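Local coordinates for protein PPR (Rhodospirillum centenum, PDB 1MZU) that probably senses blue light through a 4'-hydroxycinnamic acid chromophore held in the N-terminal photoactive yellow protein domain of a sensor histidine kinase, at residues Gly34-Asp39 with Arg49-Leu54; Gly42-Tyr47 with Glu60-Arg65; Gln111-Asn116 with Trp124-Lys129. All blocks are in the same frame, centred on the assembly; numbering follows the deposited sequence.

Contact 1: Gly34-Asp39 with Arg49-Leu54; sequences GAIQVD and RTESRL. With HC4 (4'-hydroxycinnamic acid), chain D.
Glu-51 sets CG anti to its backbone N (chi1 -169°) and then bends at chi2 (54°), which carries CD inward between Gly-34 and the chromophore. Its two carboxyl oxygens have quite different surroundings. OE2 is hydrogen-bonded to HC4 O4' at 2.8 Å. OE1 is turned back to the strand and comes 3.4 Å from Gly-34 CA, an approach that the missing side chain of Gly-34 allows; buried here, OE1 has no polar partner in the model. Ile-36 has CG1 beside its backbone N, and the isoleucine chain crosses that of Glu-51 obliquely, with CD1 3.8 Å from Glu-51 CG. At the near end of the strand, Thr-50 CG2 lies 4.2 Å from Gly-34 N, while Thr-50 OG1 bonds to Leu-31 O. No hydrogen bond joins strand 34-39 directly to helix 49-54; the axes of the two segments pass 6.3 Å apart at 111°. Asn-48 OD1 bridges them, accepting from Ala-35 N and, weakly, from Glu-51 N. A short helix laid against a sheet strand, presenting a carboxyl group to the phenolic oxygen, forms one wall of the chromophore pocket of a photoactive yellow protein, within the PAS fold.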
loop_
_atom_site.group_PDB
_atom_site.type_symbol
_atom_site.label_atom_id
_atom_site.label_comp_id
_atom_site.label_asym_id
_atom_site.label_seq_id
_atom_site.Cartn_x
_atom_site.Cartn_y
_atom_site.Cartn_z
ATOM N N GLY A 34 4.245 4.538 -6.399
ATOM C CA GLY A 34 2.929 3.931 -6.242
ATOM C C GLY A 34 2.331 4.411 -4.925
ATOM O O GLY A 34 3.073 4.593 -3.974
ATOM N N ALA A 35 1.022 4.654 -4.874
ATOM C CA ALA A 35 0.371 5.149 -3.657
ATOM C C ALA A 35 -0.976 4.490 -3.360
ATOM O O ALA A 35 -1.895 4.533 -4.181
ATOM C CB ALA A 35 0.217 6.670 -3.743
ATOM N N ILE A 36 -1.078 3.870 -2.181
ATOM C CA ILE A 36 -2.289 3.168 -1.732
ATOM C C ILE A 36 -2.748 3.680 -0.365
ATOM O O ILE A 36 -1.940 3.761 0.562
ATOM C CB ILE A 36 -2.048 1.622 -1.573
ATOM C CG1 ILE A 36 -1.465 1.030 -2.855
ATOM C CG2 ILE A 36 -3.365 0.907 -1.214
ATOM C CD1 ILE A 36 -0.564 -0.167 -2.657
ATOM N N GLN A 37 -4.039 4.000 -0.241
ATOM C CA GLN A 37 -4.621 4.438 1.029
ATOM C C GLN A 37 -5.502 3.336 1.561
ATOM O O GLN A 37 -6.386 2.852 0.865
ATOM C CB GLN A 37 -5.458 5.708 0.885
ATOM C CG GLN A 37 -5.890 6.331 2.209
ATOM C CD GLN A 37 -6.760 7.563 2.018
ATOM O OE1 GLN A 37 -6.325 8.685 2.264
ATOM N NE2 GLN A 37 -7.994 7.356 1.584
ATOM N N VAL A 38 -5.269 2.975 2.816
ATOM C CA VAL A 38 -6.018 1.929 3.487
ATOM C C VAL A 38 -6.540 2.433 4.822
ATOM O O VAL A 38 -6.131 3.493 5.289
ATOM C CB VAL A 38 -5.139 0.663 3.779
ATOM C CG1 VAL A 38 -4.835 -0.110 2.490
ATOM C CG2 VAL A 38 -3.826 1.063 4.481
ATOM N N ASP A 39 -7.467 1.689 5.418
ATOM C CA ASP A 39 -7.937 2.042 6.743
ATOM C C ASP A 39 -7.246 1.116 7.732
ATOM O O ASP A 39 -6.386 0.321 7.322
ATOM C CB ASP A 39 -9.470 2.081 6.887
ATOM C CG ASP A 39 -10.158 0.789 6.507
ATOM O OD1 ASP A 39 -11.262 0.895 5.932
ATOM O OD2 ASP A 39 -9.656 -0.326 6.806
ATOM N N ARG A 49 -2.703 5.029 -10.413
ATOM C CA ARG A 49 -2.331 4.424 -11.699
ATOM C C ARG A 49 -0.888 3.935 -11.811
ATOM O O ARG A 49 -0.614 2.978 -12.548
ATOM C CB ARG A 49 -2.641 5.387 -12.840
ATOM N N THR A 50 0.028 4.602 -11.103
ATOM C CA THR A 50 1.453 4.232 -11.096
ATOM C C THR A 50 1.605 2.851 -10.459
ATOM O O THR A 50 2.389 2.031 -10.937
ATOM C CB THR A 50 2.301 5.233 -10.284
ATOM O OG1 THR A 50 1.951 6.570 -10.657
ATOM C CG2 THR A 50 3.794 5.022 -10.545
ATOM N N GLU A 51 0.804 2.607 -9.415
ATOM C CA GLU A 51 0.784 1.333 -8.698
ATOM C C GLU A 51 0.114 0.267 -9.545
ATOM O O GLU A 51 0.523 -0.888 -9.518
ATOM C CB GLU A 51 0.062 1.465 -7.339
ATOM C CG GLU A 51 0.197 0.246 -6.372
ATOM C CD GLU A 51 1.638 -0.205 -6.072
ATOM O OE1 GLU A 51 2.596 0.587 -6.240
ATOM O OE2 GLU A 51 1.809 -1.369 -5.656
ATOM N N SER A 52 -0.906 0.682 -10.298
ATOM C CA SER A 52 -1.642 -0.187 -11.218
ATOM C C SER A 52 -0.718 -0.651 -12.333
ATOM O O SER A 52 -0.797 -1.794 -12.757
ATOM C CB SER A 52 -2.823 0.563 -11.838
ATOM O OG SER A 52 -3.466 -0.214 -12.826
ATOM N N ARG A 53 0.187 0.236 -12.757
ATOM C CA ARG A 53 1.161 -0.043 -13.822
ATOM C C ARG A 53 2.250 -1.012 -13.353
ATOM O O ARG A 53 2.740 -1.822 -14.139
ATOM C CB ARG A 53 1.790 1.256 -14.314
ATOM N N LEU A 54 2.587 -0.940 -12.064
ATOM C CA LEU A 54 3.581 -1.817 -11.453
ATOM C C LEU A 54 2.984 -3.171 -11.056
ATOM O O LEU A 54 3.693 -4.177 -11.044
ATOM C CB LEU A 54 4.225 -1.164 -10.217
ATOM C CG LEU A 54 5.147 0.050 -10.340
ATOM C CD1 LEU A 54 5.732 0.400 -8.974
ATOM C CD2 LEU A 54 6.282 -0.209 -11.331
HETATM C C1 HC4 D . 1.997 -9.882 -2.909
HETATM O O1 HC4 D . 1.043 -10.728 -2.875
HETATM C C2 HC4 D . 1.925 -8.593 -3.548
HETATM C C3 HC4 D . 0.892 -8.230 -4.300
HETATM C "C1'" HC4 D . 0.605 -6.891 -4.728
HETATM C "C2'" HC4 D . -0.587 -6.648 -5.547
HETATM C "C3'" HC4 D . -0.938 -5.325 -5.904
HETATM C "C4'" HC4 D . -0.168 -4.236 -5.405
HETATM C "C5'" HC4 D . 0.981 -4.474 -4.609
HETATM C "C6'" HC4 D . 1.331 -5.781 -4.271
HETATM O "O4'" HC4 D . -0.470 -2.991 -5.708
#

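Contact 2: Gly42-Tyr47 with Glu60-Arg65. With HC4 (4'-hydroxycinnamic acid), chain D.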
loop_
_atom_site.group_PDB
_atom_site.type_symbol
_atom_site.label_atom_id
_atom_site.label_comp_id
_atom_site.label_asym_id
_atom_site.label_seq_id
_atom_site.Cartn_x
_atom_site.Cartn_y
_atom_site.Cartn_z
ATOM N N GLY A 42 -7.238 -2.630 6.999
ATOM C CA GLY A 42 -6.594 -2.986 5.742
ATOM C C GLY A 42 -7.337 -2.774 4.441
ATOM O O GLY A 42 -6.789 -3.071 3.381
ATOM N N VAL A 43 -8.570 -2.272 4.521
ATOM C CA VAL A 43 -9.426 -2.017 3.353
ATOM C C VAL A 43 -8.944 -0.819 2.515
ATOM O O VAL A 43 -8.677 0.249 3.053
ATOM C CB VAL A 43 -10.931 -1.867 3.805
ATOM C CG1 VAL A 43 -11.869 -1.564 2.631
ATOM C CG2 VAL A 43 -11.399 -3.134 4.511
ATOM N N ILE A 44 -8.790 -1.040 1.208
ATOM C CA ILE A 44 -8.340 -0.033 0.242
ATOM C C ILE A 44 -9.392 1.036 -0.086
ATOM O O ILE A 44 -10.531 0.726 -0.442
ATOM C CB ILE A 44 -7.807 -0.712 -1.067
ATOM C CG1 ILE A 44 -6.666 -1.667 -0.696
ATOM C CG2 ILE A 44 -7.323 0.347 -2.102
ATOM C CD1 ILE A 44 -6.175 -2.548 -1.795
ATOM N N HIS A 45 -8.980 2.293 0.063
ATOM C CA HIS A 45 -9.830 3.440 -0.214
ATOM C C HIS A 45 -9.350 4.187 -1.457
ATOM O O HIS A 45 -10.169 4.611 -2.272
ATOM C CB HIS A 45 -9.970 4.344 1.024
ATOM C CG HIS A 45 -10.788 3.731 2.123
ATOM N ND1 HIS A 45 -12.144 3.942 2.254
ATOM C CD2 HIS A 45 -10.448 2.878 3.116
ATOM C CE1 HIS A 45 -12.603 3.241 3.274
ATOM N NE2 HIS A 45 -11.594 2.587 3.816
ATOM N N ARG A 46 -8.028 4.305 -1.633
ATOM C CA ARG A 46 -7.450 4.953 -2.816
ATOM C C ARG A 46 -6.360 4.066 -3.388
ATOM O O ARG A 46 -5.586 3.466 -2.637
ATOM C CB ARG A 46 -6.857 6.339 -2.514
ATOM C CG ARG A 46 -7.786 7.391 -1.912
ATOM C CD ARG A 46 -8.972 7.756 -2.787
ATOM N NE ARG A 46 -9.906 8.559 -2.002
ATOM C CZ ARG A 46 -11.037 8.113 -1.457
ATOM N NH1 ARG A 46 -11.420 6.855 -1.619
ATOM N NH2 ARG A 46 -11.744 8.915 -0.670
ATOM N N TYR A 47 -6.263 4.043 -4.717
ATOM C CA TYR A 47 -5.284 3.215 -5.428
ATOM C C TYR A 47 -4.929 3.938 -6.735
ATOM O O TYR A 47 -5.761 3.981 -7.653
ATOM C CB TYR A 47 -5.938 1.843 -5.726
ATOM C CG TYR A 47 -5.003 0.729 -6.135
ATOM C CD1 TYR A 47 -4.379 -0.079 -5.165
ATOM C CD2 TYR A 47 -4.734 0.464 -7.495
ATOM C CE1 TYR A 47 -3.496 -1.137 -5.546
ATOM C CE2 TYR A 47 -3.865 -0.574 -7.887
ATOM C CZ TYR A 47 -3.248 -1.367 -6.914
ATOM O OH TYR A 47 -2.363 -2.334 -7.323
ATOM N N GLU A 60 -10.574 -0.097 -9.821
ATOM C CA GLU A 60 -11.987 -0.268 -9.478
ATOM C C GLU A 60 -12.456 -1.572 -8.826
ATOM O O GLU A 60 -13.422 -1.572 -8.064
ATOM C CB GLU A 60 -12.874 0.133 -10.660
ATOM C CG GLU A 60 -12.870 1.641 -10.940
ATOM C CD GLU A 60 -11.617 2.136 -11.672
ATOM O OE1 GLU A 60 -10.894 2.989 -11.108
ATOM O OE2 GLU A 60 -11.380 1.706 -12.825
ATOM N N ARG A 61 -11.766 -2.672 -9.108
ATOM C CA ARG A 61 -12.099 -3.971 -8.509
ATOM C C ARG A 61 -11.308 -4.191 -7.213
ATOM O O ARG A 61 -11.687 -5.000 -6.364
ATOM C CB ARG A 61 -11.852 -5.126 -9.501
ATOM C CG ARG A 61 -10.466 -5.152 -10.135
ATOM C CD ARG A 61 -10.375 -6.229 -11.218
ATOM N NE ARG A 61 -9.069 -6.225 -11.888
ATOM C CZ ARG A 61 -7.979 -6.858 -11.449
ATOM N NH1 ARG A 61 -8.011 -7.571 -10.328
ATOM N NH2 ARG A 61 -6.842 -6.757 -12.123
ATOM N N VAL A 62 -10.245 -3.404 -7.057
ATOM C CA VAL A 62 -9.345 -3.451 -5.904
ATOM C C VAL A 62 -9.823 -2.574 -4.724
ATOM O O VAL A 62 -9.616 -2.941 -3.569
ATOM C CB VAL A 62 -7.883 -3.137 -6.385
ATOM C CG1 VAL A 62 -6.949 -2.861 -5.252
ATOM C CG2 VAL A 62 -7.349 -4.329 -7.150
ATOM N N ILE A 63 -10.493 -1.453 -5.018
ATOM C CA ILE A 63 -11.020 -0.546 -3.989
ATOM C C ILE A 63 -12.227 -1.187 -3.292
ATOM O O ILE A 63 -13.169 -1.652 -3.948
ATOM C CB ILE A 63 -11.371 0.864 -4.579
ATOM C CG1 ILE A 63 -10.083 1.568 -5.018
ATOM C CG2 ILE A 63 -12.069 1.748 -3.534
ATOM C CD1 ILE A 63 -10.281 2.764 -5.945
ATOM N N GLY A 64 -12.157 -1.228 -1.962
ATOM C CA GLY A 64 -13.206 -1.834 -1.161
ATOM C C GLY A 64 -12.761 -3.176 -0.603
ATOM O O GLY A 64 -13.363 -3.696 0.334
ATOM N N ARG A 65 -11.685 -3.719 -1.168
ATOM C CA ARG A 65 -11.122 -4.992 -0.732
ATOM C C ARG A 65 -9.940 -4.781 0.217
ATOM O O ARG A 65 -9.325 -3.712 0.219
ATOM C CB ARG A 65 -10.671 -5.809 -1.950
ATOM C CG ARG A 65 -11.630 -6.904 -2.426
ATOM C CD ARG A 65 -12.975 -6.379 -2.930
ATOM N NE ARG A 65 -13.732 -7.415 -3.639
ATOM C CZ ARG A 65 -14.498 -8.340 -3.061
ATOM N NH1 ARG A 65 -14.634 -8.383 -1.739
ATOM N NH2 ARG A 65 -15.126 -9.237 -3.814
HETATM C C1 HC4 D . 1.997 -9.882 -2.909
HETATM O O1 HC4 D . 1.043 -10.728 -2.875
HETATM C C2 HC4 D . 1.925 -8.593 -3.548
HETATM C C3 HC4 D . 0.892 -8.230 -4.300
HETATM C "C1'" HC4 D . 0.605 -6.891 -4.728
HETATM C "C2'" HC4 D . -0.587 -6.648 -5.547
HETATM C "C3'" HC4 D . -0.938 -5.325 -5.904
HETATM C "C4'" HC4 D . -0.168 -4.236 -5.405
HETATM C "C5'" HC4 D . 0.981 -4.474 -4.609
HETATM C "C6'" HC4 D . 1.331 -5.781 -4.271
HETATM O "O4'" HC4 D . -0.470 -2.991 -5.708
#
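Val-62 lays its CG1 methyl over one face of the Tyr-47 ring, 4.0 Å from the centroid and displaced toward the rim, a CH-pi contact. CG1 is the branch anti to the backbone N (chi1 167°), and it also meets Ile-44 CD1 at 3.6 Å, so a single methyl fills the angle between two strand side chains. As the helix ends, Val-62 to Arg-65 form a type II turn with Gly-64 at its third position, where positive phi suits glycine. The turn grips Ile-44 by its backbone on both polar atoms: Ile-44 N gives an almost straight bond to Arg-65 O (2.9 Å, 178°), and Gly-64 N bonds to Ile-44 O at 3.0 Å. The Ile-63 side chain crosses that of Ile-44 at about a right angle, with Ile-63 CG2 3.6 Å from Ile-44 O. On the other flank of the strand, His-45 and Arg-46 form a classic beta bulge opposite Gln-37. HC4 O4' lies at the edge of the Tyr-47 ring, near its plane, 2.6 Å from Tyr-47 OH, which is hydrogen-bonded to Ser-55 OG as well. Backbone bonds thus fix the turn to strand 44-47, while an aliphatic contact backs one face of the ring whose hydroxyl meets the chromophore.

Contact 3: Gln111-Asn116 with Trp124-Lys129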
loop_
_atom_site.group_PDB
_atom_site.type_symbol
_atom_site.label_atom_id
_atom_site.label_comp_id
_atom_site.label_asym_id
_atom_site.label_seq_id
_atom_site.Cartn_x
_atom_site.Cartn_y
_atom_site.Cartn_z
ATOM N N GLN A 111 11.036 -0.387 -2.602
ATOM C CA GLN A 111 11.342 0.255 -1.320
ATOM C C GLN A 111 9.946 0.721 -0.882
ATOM O O GLN A 111 9.199 1.294 -1.680
ATOM C CB GLN A 111 12.259 1.477 -1.472
ATOM C CG GLN A 111 13.350 1.426 -2.557
ATOM C CD GLN A 111 14.567 0.597 -2.195
ATOM O OE1 GLN A 111 14.788 -0.486 -2.753
ATOM N NE2 GLN A 111 15.393 1.121 -1.285
ATOM N N ILE A 112 9.579 0.433 0.363
ATOM C CA ILE A 112 8.253 0.785 0.883
ATOM C C ILE A 112 8.378 1.864 1.950
ATOM O O ILE A 112 9.291 1.827 2.765
ATOM C CB ILE A 112 7.543 -0.480 1.506
ATOM C CG1 ILE A 112 7.415 -1.614 0.478
ATOM C CG2 ILE A 112 6.187 -0.128 2.135
ATOM C CD1 ILE A 112 6.538 -1.329 -0.730
ATOM N N ARG A 113 7.440 2.805 1.937
ATOM C CA ARG A 113 7.359 3.889 2.912
ATOM C C ARG A 113 5.912 3.898 3.395
ATOM O O ARG A 113 4.994 4.112 2.601
ATOM C CB ARG A 113 7.739 5.242 2.279
ATOM C CG ARG A 113 7.548 6.489 3.181
ATOM C CD ARG A 113 8.480 6.517 4.397
ATOM N NE ARG A 113 8.085 7.561 5.347
ATOM C CZ ARG A 113 8.844 8.029 6.337
ATOM N NH1 ARG A 113 10.068 7.557 6.543
ATOM N NH2 ARG A 113 8.382 8.999 7.115
ATOM N N MET A 114 5.723 3.639 4.686
ATOM C CA MET A 114 4.394 3.606 5.318
ATOM C C MET A 114 4.243 4.755 6.304
ATOM O O MET A 114 5.160 5.012 7.082
ATOM C CB MET A 114 4.198 2.300 6.095
ATOM C CG MET A 114 4.042 1.053 5.269
ATOM S SD MET A 114 3.498 -0.327 6.279
ATOM C CE MET A 114 2.031 -0.639 5.516
ATOM N N GLN A 115 3.090 5.423 6.281
ATOM C CA GLN A 115 2.794 6.552 7.178
ATOM C C GLN A 115 1.310 6.900 7.304
ATOM O O GLN A 115 0.493 6.434 6.511
ATOM C CB GLN A 115 3.605 7.815 6.811
ATOM C CG GLN A 115 3.473 8.305 5.368
ATOM C CD GLN A 115 4.282 9.566 5.129
ATOM O OE1 GLN A 115 5.442 9.509 4.713
ATOM N NE2 GLN A 115 3.670 10.715 5.392
ATOM N N ASN A 116 0.982 7.725 8.310
ATOM C CA ASN A 116 -0.388 8.208 8.589
ATOM C C ASN A 116 -0.867 9.253 7.582
ATOM O O ASN A 116 -0.057 9.894 6.907
ATOM C CB ASN A 116 -0.455 8.875 9.971
ATOM C CG ASN A 116 -0.416 7.887 11.108
ATOM O OD1 ASN A 116 0.434 7.013 11.148
ATOM N ND2 ASN A 116 -1.313 8.048 12.061
ATOM N N TRP A 124 -1.240 5.560 4.551
ATOM C CA TRP A 124 -0.608 5.516 3.242
ATOM C C TRP A 124 0.527 4.526 3.121
ATOM O O TRP A 124 1.301 4.323 4.062
ATOM C CB TRP A 124 -0.054 6.886 2.869
ATOM C CG TRP A 124 -1.075 7.888 2.496
ATOM C CD1 TRP A 124 -1.512 8.919 3.256
ATOM C CD2 TRP A 124 -1.803 7.948 1.270
ATOM N NE1 TRP A 124 -2.486 9.627 2.594
ATOM C CE2 TRP A 124 -2.685 9.056 1.365
ATOM C CE3 TRP A 124 -1.799 7.176 0.090
ATOM C CZ2 TRP A 124 -3.568 9.413 0.320
ATOM C CZ3 TRP A 124 -2.676 7.525 -0.954
ATOM C CH2 TRP A 124 -3.548 8.639 -0.828
ATOM N N ILE A 125 0.615 3.930 1.938
ATOM C CA ILE A 125 1.653 2.969 1.596
ATOM C C ILE A 125 2.224 3.466 0.254
ATOM O O ILE A 125 1.501 3.507 -0.753
ATOM C CB ILE A 125 1.088 1.512 1.429
ATOM C CG1 ILE A 125 0.313 1.076 2.682
ATOM C CG2 ILE A 125 2.244 0.536 1.124
ATOM C CD1 ILE A 125 -0.584 -0.160 2.527
ATOM N N PHE A 126 3.493 3.885 0.264
ATOM C CA PHE A 126 4.178 4.367 -0.936
ATOM C C PHE A 126 5.127 3.309 -1.442
ATOM O O PHE A 126 5.851 2.681 -0.665
ATOM C CB PHE A 126 4.917 5.683 -0.675
ATOM C CG PHE A 126 4.014 6.802 -0.251
ATOM C CD1 PHE A 126 3.021 7.279 -1.122
ATOM C CD2 PHE A 126 4.119 7.360 1.036
ATOM C CE1 PHE A 126 2.130 8.300 -0.728
ATOM C CE2 PHE A 126 3.236 8.388 1.454
ATOM C CZ PHE A 126 2.231 8.860 0.563
ATOM N N VAL A 127 5.114 3.095 -2.753
ATOM C CA VAL A 127 5.926 2.042 -3.382
ATOM C C VAL A 127 6.871 2.619 -4.450
ATOM O O VAL A 127 6.416 3.240 -5.405
ATOM C CB VAL A 127 4.972 0.979 -4.051
ATOM C CG1 VAL A 127 5.737 -0.160 -4.675
ATOM C CG2 VAL A 127 3.967 0.418 -3.049
ATOM N N ARG A 128 8.174 2.395 -4.310
ATOM C CA ARG A 128 9.087 2.896 -5.327
ATOM C C ARG A 128 10.022 1.882 -5.959
ATOM O O ARG A 128 10.616 1.058 -5.259
ATOM C CB ARG A 128 9.822 4.178 -4.891
ATOM C CG ARG A 128 10.716 4.096 -3.677
ATOM C CD ARG A 128 11.287 5.473 -3.308
ATOM N NE ARG A 128 10.350 6.263 -2.503
ATOM C CZ ARG A 128 10.135 6.094 -1.197
ATOM N NH1 ARG A 128 10.790 5.158 -0.516
ATOM N NH2 ARG A 128 9.245 6.853 -0.570
ATOM N N LYS A 129 10.097 1.955 -7.297
ATOM C CA LYS A 129 10.921 1.125 -8.207
ATOM C C LYS A 129 10.317 -0.225 -8.638
ATOM O O LYS A 129 9.863 -0.314 -9.805
ATOM C CB LYS A 129 12.426 1.063 -7.782
ATOM C CG LYS A 129 13.053 -0.299 -7.442
ATOM C CD LYS A 129 14.543 -0.220 -7.151
ATOM C CE LYS A 129 15.335 -1.128 -8.081
ATOM N NZ LYS A 129 15.155 -0.677 -9.487
ATOM O OXT LYS A 129 10.224 -1.154 -7.812
#
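Arg-113 and Phe-126 are joined by two backbone hydrogen bonds, Phe-126 N to Arg-113 O at 2.8 Å being the shorter. Gln-115 and Trp-124 repeat the pattern, with Trp-124 N to Gln-115 O also at 2.8 Å, and Gln-111 and Arg-128 do so at the far end. Six bonds in all link the antiparallel strands 107-116 and 122-128 of a hairpin. Between the bonded pairs, Ile-112 CA and Met-114 CA make CA-H...O contacts to the carbonyl oxygens of Phe-126 and Trp-124.

Among the paired residues, the polar side chains lie on the face of Gln-111, Arg-113, Gln-115 and Arg-128. There Arg-113 NH2 forms a salt bridge with Asp-94, and its NE a weak bond with Gln-115 OE1 (3.3 Å). Arg-128 takes CG between its backbone N and carbonyl carbon (chi1 61°), 3.8 Å from Gln-111 CB. Farther out its chain runs beside Arg-113, with Arg-128 NH2 3.6 Å from Arg-113 CB; the two charged ends stay separate. Gln-115 CG touches the edge of the Phe-126 ring, 3.9 Å from CE2, with its amide turned 82° from that ring. Trp-124 NE1 bonds to Asp-21.

On the opposite face Ile-112, Met-114, Ile-125 and Val-127 are apolar. Met-114 CE reaches Ile-125 CG1 at 3.7 Å, and Ile-112 CD1 meets Val-127 CG2 at 3.9 Å, the paired side chains pointing the same way. Phe-80 of helix 78-89 packs on Ile-112, Met-114 and Ile-125. The hairpin is therefore two-sided: aliphatic groups toward the core, and on the other face aromatic rings mixed with charged and amide groups.

All three contacts meet in one antiparallel sheet, where strand 34-39 lies between 44-47 and 122-128. Contact 1 is the buried one; contacts 2 and 3 are partly buried, and the turn of contact 2 is largely exposed. Contacts 1 and 2 interlock along the chain and approach the same phenolic oxygen from different elements, a helix carboxyl group in one and a strand hydroxyl in the other. Contact 3 joins contact 1 through backbone bonds such as Gly-34 N to Val-127 O, and Val-127 CB packs on Glu-51 OE1. Backbone bonds cross contacts 2 and 3, alongside side-chain packing, whereas contact 1 has no hydrogen bond across it and rests on side-chain packing, with Asn-48 bridging. Contacts 2 and 3 do not touch.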